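Local coordinates for envelope glycoprotein (Thogoto virus, PDB 5XEA) that probably attaches the virus to a host receptor and, as a trimeric fusogen related to baculovirus gp64, drives fusion of the viral and host membranes, at the interface of chains A and B. Coordinates in Å, arbitrary orientation; residue numbers count along the deposited sequence, not the author numbering. Chains: chain A/B, Envelope glycoprotein.

Contacts 1 and 2 join the same two subunits of the glycoprotein trimer, the centres of their C-alpha atoms about 35 Å apart. They share no residue, yet chain B supplies both from one stretch of its C-terminal part, residues 395, 397 and 398 at contact 2 and 407, 408 and 410 at contact 1. Chain A answers with segments far apart in sequence: strand 7-13 and the residue after it at contact 2, and strand 221-226 with the loop after strand 197-209 at contact 1. One run of chain B ties together separate portions of its neighbour, by backbone pairing at contact 2 and mostly by side chains at contact 1.

Contact 1: the interface of chains A and B. Residues chain A 212, 214, 221, 223; chain B 407-408, 410.
A:Tyr212 swings its ring anti to the backbone N (chi1 -170°), which carries the phenol hydroxyl out to the loop of chain B, while B:Glu410 starts with CG nearly eclipsing its backbone N (chi1 -7°), then runs extended and meets that ring tip to tip. The hydroxyl OH of A:Tyr212 donates a hydrogen bond of 2.7 Å to the carbonyl O of B:Ala408. It approaches from above the carbonyl plane and does not lie on a lone pair. The carboxylate carbon CD of B:Glu410 sits in plane at the ring edge, 3.6 Å from A:Tyr212 CE1, with the carboxylate turned 79° from the ring. Its two oxygens then part company: OE1 goes to the side-chain amine NZ of A:Lys221, a salt bridge of 3.2 Å whose hydrogen bond is weak, and OE2 rests 3.3 Å from the methyl CG2 of A:Val214. The acid is therefore held between a charged tip, an aromatic edge and an aliphatic branch, and the lysine may steady its negative charge. The methyl CB of B:Ala408 packs against A:Phe223, 3.9 Å from CE2. On the opposite side of the tyrosine ring plane, OG of B:Ser407 lies 3.6 Å from A:Tyr212 CE2. In the fold, A:Lys221 and A:Phe223 belong to strand 221-226, A:Tyr212 and A:Val214 to the loop preceding it, and the chain B residues to a loop passing this strand.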
# COMPACT_ATOMS: atom_id res chain seq x y z
N TYR A 212 24.01 12.95 -3.46
CA TYR A 212 23.08 11.88 -3.18
C TYR A 212 23.29 10.63 -4.05
O TYR A 212 22.55 9.65 -3.88
CB TYR A 212 21.64 12.39 -3.34
CG TYR A 212 20.59 11.41 -2.84
CD1 TYR A 212 19.76 10.76 -3.73
CD2 TYR A 212 20.48 11.12 -1.49
CE1 TYR A 212 18.82 9.85 -3.29
CE2 TYR A 212 19.54 10.20 -1.04
CZ TYR A 212 18.71 9.57 -1.95
OH TYR A 212 17.77 8.66 -1.52
N VAL A 214 23.01 7.83 -6.52
CA VAL A 214 22.08 7.18 -7.43
C VAL A 214 22.72 7.11 -8.81
O VAL A 214 22.17 7.63 -9.77
CB VAL A 214 20.72 7.91 -7.47
CG1 VAL A 214 19.67 7.09 -8.20
CG2 VAL A 214 20.24 8.28 -6.08
N LYS A 221 19.37 16.78 -3.81
CA LYS A 221 18.06 16.30 -3.40
C LYS A 221 17.64 16.99 -2.12
O LYS A 221 18.44 17.12 -1.19
CB LYS A 221 18.05 14.78 -3.18
CG LYS A 221 17.83 13.97 -4.45
CD LYS A 221 16.79 12.89 -4.23
CE LYS A 221 16.68 12.00 -5.47
NZ LYS A 221 15.26 11.73 -5.85
N PHE A 223 14.48 17.05 0.83
CA PHE A 223 13.32 16.39 1.41
C PHE A 223 12.74 17.30 2.47
O PHE A 223 13.45 17.74 3.38
CB PHE A 223 13.70 15.04 2.01
CG PHE A 223 14.59 14.21 1.13
CD1 PHE A 223 15.96 14.43 1.10
CD2 PHE A 223 14.07 13.21 0.34
CE1 PHE A 223 16.78 13.68 0.29
CE2 PHE A 223 14.88 12.44 -0.47
CZ PHE A 223 16.23 12.67 -0.49
N SER B 407 19.96 6.55 4.84
CA SER B 407 19.74 7.29 3.61
C SER B 407 18.32 7.01 3.14
O SER B 407 17.78 5.92 3.36
CB SER B 407 20.75 6.88 2.52
OG SER B 407 20.66 7.71 1.38
N ALA B 408 17.72 8.02 2.53
CA ALA B 408 16.41 7.85 1.91
C ALA B 408 16.42 6.66 0.96
O ALA B 408 17.29 6.54 0.09
CB ALA B 408 16.03 9.12 1.16
N GLU B 410 14.53 4.99 -2.01
CA GLU B 410 13.59 5.34 -3.07
C GLU B 410 13.12 4.05 -3.74
O GLU B 410 13.55 3.68 -4.82
CB GLU B 410 14.25 6.29 -4.06
CG GLU B 410 15.63 6.76 -3.61
CD GLU B 410 16.31 7.66 -4.62
OE1 GLU B 410 15.92 8.85 -4.71
OE2 GLU B 410 17.22 7.18 -5.33

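Contact 2: the interface of chains A and B. Residues chain A 12-14; chain B 395, 397-398.
The carbonyl O of B:Ile395 is gripped from two directions, by the amide N of A:Asp14 and by water 1. The hydrogen bond from A:Asp14 N to B:Ile395 O is 2.6 Å. Water 1 stands 2.8 Å from that same B:Ile395 O and also hydrogen-bonds the carbonyl O of A:Asp14 and the amide N of B:Ile397, so that it links three backbone groups and spans the subunit boundary. The approach of B:Ile397 N to the water is nearly linear, 172° at the hydrogen. A second direct bond runs the opposite way, from B:Ile395 N to A:Ile12 O at 2.8 Å. Together these direct bonds make A:Leu13 and B:Ile395 a parallel beta bridge, by which strand 393-395 of chain B lies alongside strand 7-13 of chain A. The pairing is made by backbone groups, to which the side chains add a light apolar contact. The methyl CD2 of A:Leu13 reaches CG2 of B:Ile397, 3.9 Å away, the two side chains crossing at a slant. B:Ile397 holds CG1 between its backbone N and carbonyl carbon (chi1 71°), a crowded position that lays CG1 over the centre of the B:Tyr398 ring, 3.5 Å above its plane. The tyrosine in turn presents its edge to chain A: the carbonyl O of A:Asp14 lies in the plane of the ring, 3.7 Å from B:Tyr398 CE2.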
# COMPACT_ATOMS: atom_id res chain seq x y z
N ILE A 12 52.44 10.32 18.40
CA ILE A 12 51.43 11.33 18.72
C ILE A 12 50.08 10.62 18.84
O ILE A 12 49.86 9.57 18.24
CB ILE A 12 51.40 12.45 17.64
CG1 ILE A 12 50.52 13.61 18.07
CG2 ILE A 12 50.92 11.89 16.29
CD1 ILE A 12 50.53 14.79 17.11
N LEU A 13 49.20 11.17 19.68
CA LEU A 13 47.88 10.57 19.83
C LEU A 13 47.04 10.93 18.61
O LEU A 13 46.90 12.10 18.28
CB LEU A 13 47.21 11.05 21.11
CG LEU A 13 47.87 10.58 22.41
CD1 LEU A 13 47.14 11.17 23.60
CD2 LEU A 13 47.92 9.05 22.49
N ASP A 14 46.55 9.92 17.90
CA ASP A 14 45.63 10.17 16.78
C ASP A 14 44.32 10.77 17.27
O ASP A 14 43.76 10.36 18.29
CB ASP A 14 45.32 8.87 16.03
CG ASP A 14 46.45 8.44 15.10
OD1 ASP A 14 47.19 9.30 14.60
OD2 ASP A 14 46.56 7.21 14.87
N ILE B 395 49.16 6.96 17.33
CA ILE B 395 48.61 5.97 18.24
C ILE B 395 47.12 6.27 18.41
O ILE B 395 46.75 7.41 18.71
CB ILE B 395 49.32 5.96 19.60
CG1 ILE B 395 50.74 5.40 19.48
CG2 ILE B 395 48.54 5.15 20.62
CD1 ILE B 395 51.47 5.40 20.80
N ILE B 397 44.00 5.58 20.52
CA ILE B 397 43.42 5.07 21.76
C ILE B 397 41.90 4.95 21.68
O ILE B 397 41.28 4.42 22.61
CB ILE B 397 43.77 5.98 22.96
CG1 ILE B 397 43.00 7.30 22.83
CG2 ILE B 397 45.26 6.26 23.00
CD1 ILE B 397 43.28 8.30 23.93
N TYR B 398 41.28 5.43 20.61
CA TYR B 398 39.82 5.38 20.54
C TYR B 398 39.30 4.12 19.86
O TYR B 398 38.37 3.49 20.38
CB TYR B 398 39.27 6.62 19.85
CG TYR B 398 39.71 7.87 20.60
CD1 TYR B 398 39.08 8.24 21.78
CD2 TYR B 398 40.80 8.62 20.16
CE1 TYR B 398 39.51 9.35 22.49
CE2 TYR B 398 41.21 9.72 20.86
CZ TYR B 398 40.57 10.08 22.01
OH TYR B 398 41.01 11.18 22.71
O HOH W 1 44.45 8.33 19.98